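Local coordinates for protein L-lysine 6-monooxygenase (Pseudomonas syringae pv. tomato, PDB 5CQF) that probably hydroxylates the side-chain amine of L-lysine as an FAD- and NADPH-dependent monooxygenase, a step of siderophore biosynthesis, at residues L308-E320 and V328-L341. Residues are numbered along the deposited sequence; the frame is centred on the assembly and turned at random.
Sequences LHTYAYSVISAIE and VELTDTFSQRTRVL
Tyr311 lies across one face of a beta hairpin, strands 314-322 and 325-332, to which strand 338-343 adds the third strand of an antiparallel sheet. Leu330 is the bump under its ring: CD1 sits over the ring face, 4.1 Å from the Tyr311 centroid, a CH-pi contact. Leu341 CD1 lies over the same face, nearer the rim. Arg339 closes the ring edge, and its guanidinium stands nearly upright to the ring (85°), with CZ 3.8 Å from Tyr311 CE2. Tyr311 ends strand 308-311 of the parallel sheet, and its OH bonds His233 ND1 on the adjacent strand 231-235. The other branch of Leu330, CD2, meets Ile316 CG1. Next along this face, Val328 CG1 fits against CG2 and CD1 of Ile316, and Val328 CG2 leans on Ile319 CD1. Leu208 and Phe178 pack onto this apolar row. At the turn end, Phe334 and Tyr313 form an offset edge-to-face pair (centroids 5.3 Å apart, planes at 65°), with Phe334 CE2 nearest Tyr313 CD1. Tyr261 and Trp276 of the second subunit meet the Tyr313 ring, which places this end at a subunit interface. Asp332 OD1 accepts from Phe334 N, an Asx turn, and from Ser335 N, which extends it to an Asx motif. Its OD2 bonds Tyr261 of the second subunit. A classic beta bulge breaks the pairing where Ser317 and Ala318 both face Glu329. Ser317 N bonds Glu329 O at 2.8 Å; the bond from Ala318 N is weak. Ser317 OG lies between its backbone N and carbonyl carbon (chi1 59°), which aims it at the partner strand. Ser317 OG and Thr331 OG1 are hydrogen-bonded, 3.0 Å apart.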
ATOM      1  N   LEU A 308     -23.913  12.190  -2.990  1.00 48.38           N
ATOM      2  CA  LEU A 308     -24.176  10.872  -3.501  1.00 45.46           C
ATOM      3  C   LEU A 308     -25.207  10.217  -2.594  1.00 45.78           C
ATOM      4  O   LEU A 308     -24.978  10.100  -1.401  1.00 44.80           O
ATOM      5  CB  LEU A 308     -22.896  10.049  -3.489  1.00 44.78           C
ATOM      6  CG  LEU A 308     -23.087   8.586  -3.903  1.00 44.76           C
ATOM      7  CD1 LEU A 308     -23.543   8.500  -5.355  1.00 43.01           C
ATOM      8  CD2 LEU A 308     -21.814   7.776  -3.694  1.00 44.94           C
ATOM      9  N   HIS A 309     -26.339   9.795  -3.160  1.00 45.30           N
ATOM     10  CA  HIS A 309     -27.397   9.128  -2.403  1.00 44.40           C
ATOM     11  C   HIS A 309     -27.523   7.692  -2.900  1.00 43.46           C
ATOM     12  O   HIS A 309     -27.685   7.455  -4.111  1.00 39.47           O
ATOM     13  CB  HIS A 309     -28.705   9.858  -2.607  1.00 46.55           C
ATOM     14  CG  HIS A 309     -28.619  11.323  -2.309  1.00 52.10           C
ATOM     15  ND1 HIS A 309     -28.838  11.843  -1.051  1.00 55.53           N
ATOM     16  CD2 HIS A 309     -28.303  12.374  -3.099  1.00 52.41           C
ATOM     17  CE1 HIS A 309     -28.676  13.150  -1.082  1.00 56.31           C
ATOM     18  NE2 HIS A 309     -28.354  13.496  -2.315  1.00 56.56           N
ATOM     19  N   THR A 310     -27.462   6.742  -1.974  1.00 41.76           N
ATOM     20  CA  THR A 310     -27.497   5.326  -2.321  1.00 42.30           C
ATOM     21  C   THR A 310     -28.864   4.666  -2.005  1.00 42.02           C
ATOM     22  O   THR A 310     -29.412   4.896  -0.948  1.00 44.15           O
ATOM     23  CB  THR A 310     -26.346   4.639  -1.592  1.00 43.83           C
ATOM     24  OG1 THR A 310     -25.121   5.103  -2.168  1.00 46.85           O
ATOM     25  CG2 THR A 310     -26.400   3.151  -1.761  1.00 47.86           C
ATOM     26  N   TYR A 311     -29.414   3.871  -2.919  1.00 39.85           N
ATOM     27  CA  TYR A 311     -30.659   3.129  -2.656  1.00 40.20           C
ATOM     28  C   TYR A 311     -30.379   1.674  -2.963  1.00 41.40           C
ATOM     29  O   TYR A 311     -30.303   1.295  -4.130  1.00 42.23           O
ATOM     30  CB  TYR A 311     -31.842   3.655  -3.500  1.00 38.20           C
ATOM     31  CG  TYR A 311     -31.953   5.161  -3.445  1.00 38.07           C
ATOM     32  CD1 TYR A 311     -31.075   5.956  -4.153  1.00 36.09           C
ATOM     33  CD2 TYR A 311     -32.896   5.790  -2.636  1.00 39.45           C
ATOM     34  CE1 TYR A 311     -31.132   7.323  -4.079  1.00 36.76           C
ATOM     35  CE2 TYR A 311     -32.974   7.179  -2.575  1.00 40.03           C
ATOM     36  CZ  TYR A 311     -32.069   7.931  -3.307  1.00 38.46           C
ATOM     37  OH  TYR A 311     -32.084   9.290  -3.266  1.00 38.75           O
ATOM     38  N   ALA A 312     -30.200   0.863  -1.918  1.00 40.94           N
ATOM     39  CA  ALA A 312     -29.975  -0.564  -2.109  1.00 39.67           C
ATOM     40  C   ALA A 312     -31.289  -1.345  -2.337  1.00 38.99           C
ATOM     41  O   ALA A 312     -32.375  -0.845  -2.168  1.00 37.38           O
ATOM     42  CB  ALA A 312     -29.212  -1.126  -0.920  1.00 40.45           C
ATOM     43  N   TYR A 313     -31.160  -2.579  -2.789  1.00 40.46           N
ATOM     44  CA  TYR A 313     -32.285  -3.506  -2.903  1.00 39.59           C
ATOM     45  C   TYR A 313     -33.435  -2.892  -3.640  1.00 39.54           C
ATOM     46  O   TYR A 313     -34.576  -3.183  -3.312  1.00 40.97           O
ATOM     47  CB  TYR A 313     -32.747  -3.978  -1.504  1.00 39.16           C
ATOM     48  CG  TYR A 313     -31.588  -4.313  -0.580  1.00 38.47           C
ATOM     49  CD1 TYR A 313     -30.615  -5.232  -0.964  1.00 37.44           C
ATOM     50  CD2 TYR A 313     -31.460  -3.695   0.667  1.00 38.00           C
ATOM     51  CE1 TYR A 313     -29.550  -5.525  -0.143  1.00 38.59           C
ATOM     52  CE2 TYR A 313     -30.399  -3.984   1.496  1.00 39.54           C
ATOM     53  CZ  TYR A 313     -29.435  -4.887   1.088  1.00 39.58           C
ATOM     54  OH  TYR A 313     -28.367  -5.168   1.920  1.00 42.60           O
ATOM     55  N   SER A 314     -33.137  -2.092  -4.665  1.00 39.58           N
ATOM     56  CA  SER A 314     -34.144  -1.307  -5.359  1.00 39.24           C
ATOM     57  C   SER A 314     -34.203  -1.521  -6.854  1.00 41.70           C
ATOM     58  O   SER A 314     -33.173  -1.775  -7.504  1.00 41.68           O
ATOM     59  CB  SER A 314     -33.929   0.174  -5.103  1.00 39.50           C
ATOM     60  OG  SER A 314     -34.051   0.433  -3.720  1.00 43.17           O
ATOM     61  N   VAL A 315     -35.424  -1.393  -7.396  1.00 41.42           N
ATOM     62  CA  VAL A 315     -35.623  -1.353  -8.820  1.00 43.63           C
ATOM     63  C   VAL A 315     -36.401  -0.115  -9.167  1.00 44.76           C
ATOM     64  O   VAL A 315     -37.056   0.478  -8.323  1.00 45.54           O
ATOM     65  CB  VAL A 315     -36.379  -2.583  -9.381  1.00 46.68           C
ATOM     66  CG1 VAL A 315     -35.560  -3.855  -9.213  1.00 46.07           C
ATOM     67  CG2 VAL A 315     -37.752  -2.732  -8.747  1.00 47.76           C
ATOM     68  N   ILE A 316     -36.297   0.277 -10.425  1.00 44.95           N
ATOM     69  CA  ILE A 316     -37.110   1.334 -10.973  1.00 45.91           C
ATOM     70  C   ILE A 316     -38.385   0.666 -11.450  1.00 47.25           C
ATOM     71  O   ILE A 316     -38.360  -0.189 -12.344  1.00 48.91           O
ATOM     72  CB  ILE A 316     -36.398   2.042 -12.138  1.00 46.73           C
ATOM     73  CG1 ILE A 316     -35.107   2.674 -11.615  1.00 46.98           C
ATOM     74  CG2 ILE A 316     -37.318   3.077 -12.781  1.00 49.57           C
ATOM     75  CD1 ILE A 316     -34.468   3.674 -12.553  1.00 48.90           C
ATOM     76  N   SER A 317     -39.484   1.051 -10.818  1.00 47.10           N
ATOM     77  CA  SER A 317     -40.795   0.470 -11.040  1.00 48.83           C
ATOM     78  C   SER A 317     -41.685   1.359 -11.927  1.00 49.11           C
ATOM     79  O   SER A 317     -42.710   0.912 -12.421  1.00 47.94           O
ATOM     80  CB  SER A 317     -41.456   0.261  -9.675  1.00 50.81           C
ATOM     81  OG  SER A 317     -41.563   1.498  -8.979  1.00 53.43           O
ATOM     82  N   ALA A 318     -41.312   2.626 -12.079  1.00 49.64           N
ATOM     83  CA  ALA A 318     -41.938   3.534 -13.057  1.00 51.03           C
ATOM     84  C   ALA A 318     -41.027   4.734 -13.333  1.00 49.39           C
ATOM     85  O   ALA A 318     -40.276   5.170 -12.467  1.00 47.92           O
ATOM     86  CB  ALA A 318     -43.308   4.007 -12.577  1.00 49.69           C
ATOM     87  N   ILE A 319     -41.119   5.269 -14.540  1.00 52.71           N
ATOM     88  CA  ILE A 319     -40.353   6.442 -14.940  1.00 53.48           C
ATOM     89  C   ILE A 319     -41.100   7.181 -16.039  1.00 56.12           C
ATOM     90  O   ILE A 319     -41.662   6.557 -16.934  1.00 58.91           O
ATOM     91  CB  ILE A 319     -38.943   6.032 -15.430  1.00 51.44           C
ATOM     92  CG1 ILE A 319     -38.170   7.241 -15.960  1.00 51.81           C
ATOM     93  CG2 ILE A 319     -39.015   4.963 -16.507  1.00 50.51           C
ATOM     94  CD1 ILE A 319     -36.683   6.996 -16.091  1.00 51.26           C
ATOM     95  N   GLU A 320     -41.126   8.508 -15.975  1.00 57.68           N
ATOM     96  CA  GLU A 320     -41.672   9.276 -17.075  1.00 59.78           C
ATOM     97  C   GLU A 320     -40.903  10.551 -17.281  1.00 57.74           C
ATOM     98  O   GLU A 320     -40.365  11.117 -16.342  1.00 55.76           O
ATOM     99  CB  GLU A 320     -43.174   9.557 -16.909  1.00 66.22           C
ATOM    100  CG  GLU A 320     -43.596  10.257 -15.629  1.00 71.31           C
ATOM    101  CD  GLU A 320     -45.106  10.535 -15.583  1.00 79.26           C
ATOM    102  OE1 GLU A 320     -45.793   9.919 -14.728  1.00 82.62           O
ATOM    103  OE2 GLU A 320     -45.610  11.359 -16.396  1.00 76.66           O
ATOM    104  N   VAL A 328     -39.040   9.386 -11.224  1.00 50.97           N
ATOM    105  CA  VAL A 328     -38.629   7.983 -11.140  1.00 48.52           C
ATOM    106  C   VAL A 328     -39.141   7.348  -9.865  1.00 47.37           C
ATOM    107  O   VAL A 328     -38.893   7.857  -8.764  1.00 45.04           O
ATOM    108  CB  VAL A 328     -37.103   7.850 -11.164  1.00 46.71           C
ATOM    109  CG1 VAL A 328     -36.720   6.392 -11.253  1.00 47.40           C
ATOM    110  CG2 VAL A 328     -36.515   8.617 -12.339  1.00 46.82           C
ATOM    111  N   GLU A 329     -39.864   6.245 -10.007  1.00 46.49           N
ATOM    112  CA  GLU A 329     -40.370   5.541  -8.847  1.00 48.67           C
ATOM    113  C   GLU A 329     -39.474   4.362  -8.583  1.00 48.11           C
ATOM    114  O   GLU A 329     -39.302   3.512  -9.461  1.00 47.05           O
ATOM    115  CB  GLU A 329     -41.813   5.045  -9.062  1.00 51.70           C
ATOM    116  CG  GLU A 329     -42.434   4.419  -7.809  1.00 52.43           C
ATOM    117  CD  GLU A 329     -43.718   3.653  -8.082  1.00 53.95           C
ATOM    118  OE1 GLU A 329     -43.671   2.609  -8.777  1.00 52.55           O
ATOM    119  OE2 GLU A 329     -44.774   4.087  -7.584  1.00 56.86           O
ATOM    120  N   LEU A 330     -38.940   4.303  -7.359  1.00 48.86           N
ATOM    121  CA  LEU A 330     -38.174   3.153  -6.877  1.00 45.53           C
ATOM    122  C   LEU A 330     -39.005   2.275  -5.964  1.00 44.90           C
ATOM    123  O   LEU A 330     -39.790   2.765  -5.159  1.00 45.11           O
ATOM    124  CB  LEU A 330     -36.952   3.612  -6.080  1.00 44.65           C
ATOM    125  CG  LEU A 330     -35.967   4.600  -6.699  1.00 44.68           C
ATOM    126  CD1 LEU A 330     -34.701   4.711  -5.854  1.00 42.54           C
ATOM    127  CD2 LEU A 330     -35.622   4.190  -8.117  1.00 44.77           C
ATOM    128  N   THR A 331     -38.784   0.977  -6.060  1.00 43.15           N
ATOM    129  CA  THR A 331     -39.393   0.039  -5.160  1.00 43.34           C
ATOM    130  C   THR A 331     -38.286  -0.774  -4.499  1.00 43.80           C
ATOM    131  O   THR A 331     -37.444  -1.362  -5.184  1.00 41.24           O
ATOM    132  CB  THR A 331     -40.393  -0.859  -5.925  1.00 43.43           C
ATOM    133  OG1 THR A 331     -41.473  -0.048  -6.384  1.00 44.67           O
ATOM    134  CG2 THR A 331     -40.953  -1.962  -5.055  1.00 43.79           C
ATOM    135  N   ASP A 332     -38.270  -0.773  -3.165  1.00 45.64           N
ATOM    136  CA  ASP A 332     -37.396  -1.665  -2.418  1.00 45.38           C
ATOM    137  C   ASP A 332     -37.970  -3.067  -2.549  1.00 48.07           C
ATOM    138  O   ASP A 332     -39.083  -3.316  -2.152  1.00 48.49           O
ATOM    139  CB  ASP A 332     -37.313  -1.248  -0.963  1.00 44.73           C
ATOM    140  CG  ASP A 332     -36.562  -2.247  -0.112  1.00 47.26           C
ATOM    141  OD1 ASP A 332     -36.665  -3.473  -0.373  1.00 48.49           O
ATOM    142  OD2 ASP A 332     -35.857  -1.809   0.832  1.00 49.41           O
ATOM    143  N   THR A 333     -37.195  -3.967  -3.122  1.00 51.82           N
ATOM    144  CA  THR A 333     -37.618  -5.343  -3.403  1.00 57.06           C
ATOM    145  C   THR A 333     -38.088  -6.170  -2.186  1.00 56.69           C
ATOM    146  O   THR A 333     -38.951  -7.027  -2.333  1.00 57.49           O
ATOM    147  CB  THR A 333     -36.464  -6.071  -4.142  1.00 61.39           C
ATOM    148  OG1 THR A 333     -36.497  -5.646  -5.508  1.00 67.94           O
ATOM    149  CG2 THR A 333     -36.564  -7.618  -4.077  1.00 64.81           C
ATOM    150  N   PHE A 334     -37.535  -5.908  -1.002  1.00 56.13           N
ATOM    151  CA  PHE A 334     -37.894  -6.656   0.219  1.00 55.54           C
ATOM    152  C   PHE A 334     -39.097  -6.065   0.966  1.00 54.95           C
ATOM    153  O   PHE A 334     -40.047  -6.772   1.302  1.00 53.83           O
ATOM    154  CB  PHE A 334     -36.695  -6.743   1.159  1.00 54.72           C
ATOM    155  CG  PHE A 334     -35.534  -7.487   0.572  1.00 54.10           C
ATOM    156  CD1 PHE A 334     -35.663  -8.831   0.219  1.00 55.36           C
ATOM    157  CD2 PHE A 334     -34.326  -6.858   0.363  1.00 51.99           C
ATOM    158  CE1 PHE A 334     -34.604  -9.524  -0.336  1.00 55.49           C
ATOM    159  CE2 PHE A 334     -33.255  -7.545  -0.191  1.00 53.01           C
ATOM    160  CZ  PHE A 334     -33.394  -8.874  -0.546  1.00 54.35           C
ATOM    161  N   SER A 335     -39.040  -4.767   1.217  1.00 54.13           N
ATOM    162  CA  SER A 335     -40.054  -4.087   2.003  1.00 54.26           C
ATOM    163  C   SER A 335     -41.292  -3.779   1.179  1.00 56.02           C
ATOM    164  O   SER A 335     -42.354  -3.527   1.740  1.00 58.60           O
ATOM    165  CB  SER A 335     -39.486  -2.775   2.537  1.00 52.32           C
ATOM    166  OG  SER A 335     -39.344  -1.851   1.479  1.00 49.92           O
ATOM    167  N   GLN A 336     -41.133  -3.768  -0.142  1.00 56.51           N
ATOM    168  CA  GLN A 336     -42.125  -3.219  -1.079  1.00 58.86           C
ATOM    169  C   GLN A 336     -42.380  -1.707  -0.901  1.00 55.76           C
ATOM    170  O   GLN A 336     -43.166  -1.144  -1.634  1.00 57.95           O
ATOM    171  CB  GLN A 336     -43.448  -4.028  -1.066  1.00 63.85           C
ATOM    172  CG  GLN A 336     -43.301  -5.521  -1.398  1.00 70.60           C
ATOM    173  CD  GLN A 336     -42.763  -5.783  -2.813  1.00 77.72           C
ATOM    174  OE1 GLN A 336     -43.133  -5.094  -3.779  1.00 83.64           O
ATOM    175  NE2 GLN A 336     -41.882  -6.777  -2.937  1.00 77.23           N
ATOM    176  N   ARG A 337     -41.715  -1.043   0.038  1.00 57.05           N
ATOM    177  CA  ARG A 337     -41.842   0.413   0.185  1.00 60.93           C
ATOM    178  C   ARG A 337     -41.398   1.089  -1.117  1.00 57.35           C
ATOM    179  O   ARG A 337     -40.466   0.614  -1.780  1.00 53.04           O
ATOM    180  CB  ARG A 337     -40.984   0.935   1.365  1.00 69.63           C
ATOM    181  CG  ARG A 337     -41.742   1.560   2.549  1.00 79.69           C
ATOM    182  CD  ARG A 337     -42.382   0.545   3.503  1.00 84.69           C
ATOM    183  NE  ARG A 337     -41.430  -0.080   4.432  1.00 85.48           N
ATOM    184  CZ  ARG A 337     -41.736  -1.060   5.291  1.00 86.70           C
ATOM    185  NH1 ARG A 337     -42.982  -1.533   5.358  1.00 86.75           N
ATOM    186  NH2 ARG A 337     -40.797  -1.582   6.084  1.00 81.55           N
ATOM    187  N   THR A 338     -42.076   2.170  -1.496  1.00 54.67           N
ATOM    188  CA  THR A 338     -41.745   2.905  -2.716  1.00 53.18           C
ATOM    189  C   THR A 338     -41.344   4.304  -2.350  1.00 54.27           C
ATOM    190  O   THR A 338     -41.661   4.767  -1.264  1.00 56.35           O
ATOM    191  CB  THR A 338     -42.931   3.061  -3.683  1.00 52.67           C
ATOM    192  OG1 THR A 338     -43.994   3.724  -3.004  1.00 57.62           O
ATOM    193  CG2 THR A 338     -43.430   1.721  -4.208  1.00 53.79           C
ATOM    194  N   ARG A 339     -40.652   4.971  -3.276  1.00 54.22           N
ATOM    195  CA  ARG A 339     -40.417   6.423  -3.209  1.00 55.31           C
ATOM    196  C   ARG A 339     -40.169   6.987  -4.596  1.00 53.24           C
ATOM    197  O   ARG A 339     -39.863   6.256  -5.530  1.00 50.34           O
ATOM    198  CB  ARG A 339     -39.249   6.762  -2.291  1.00 56.90           C
ATOM    199  CG  ARG A 339     -37.990   6.012  -2.630  1.00 59.87           C
ATOM    200  CD  ARG A 339     -37.173   5.734  -1.391  1.00 63.06           C
ATOM    201  NE  ARG A 339     -36.609   6.966  -0.878  1.00 67.26           N
ATOM    202  CZ  ARG A 339     -35.682   7.015   0.066  1.00 70.37           C
ATOM    203  NH1 ARG A 339     -35.229   8.200   0.450  1.00 70.73           N
ATOM    204  NH2 ARG A 339     -35.207   5.891   0.621  1.00 68.79           N
ATOM    205  N   VAL A 340     -40.319   8.296  -4.713  1.00 55.12           N
ATOM    206  CA  VAL A 340     -40.213   8.991  -5.985  1.00 55.39           C
ATOM    207  C   VAL A 340     -38.993   9.912  -5.947  1.00 54.40           C
ATOM    208  O   VAL A 340     -38.741  10.545  -4.936  1.00 54.90           O
ATOM    209  CB  VAL A 340     -41.507   9.804  -6.251  1.00 57.68           C
ATOM    210  CG1 VAL A 340     -41.405  10.659  -7.513  1.00 57.52           C
ATOM    211  CG2 VAL A 340     -42.697   8.863  -6.342  1.00 56.62           C
ATOM    212  N   LEU A 341     -38.241   9.946  -7.050  1.00 56.69           N
ATOM    213  CA  LEU A 341     -37.088  10.848  -7.253  1.00 56.47           C
ATOM    214  C   LEU A 341     -37.330  11.678  -8.488  1.00 55.48           C
ATOM    215  O   LEU A 341     -37.745  11.150  -9.523  1.00 57.52           O
ATOM    216  CB  LEU A 341     -35.808  10.055  -7.508  1.00 55.48           C
ATOM    217  CG  LEU A 341     -35.300   9.207  -6.354  1.00 58.31           C
ATOM    218  CD1 LEU A 341     -34.165   8.296  -6.802  1.00 59.19           C
ATOM    219  CD2 LEU A 341     -34.851  10.111  -5.215  1.00 62.43           C
TER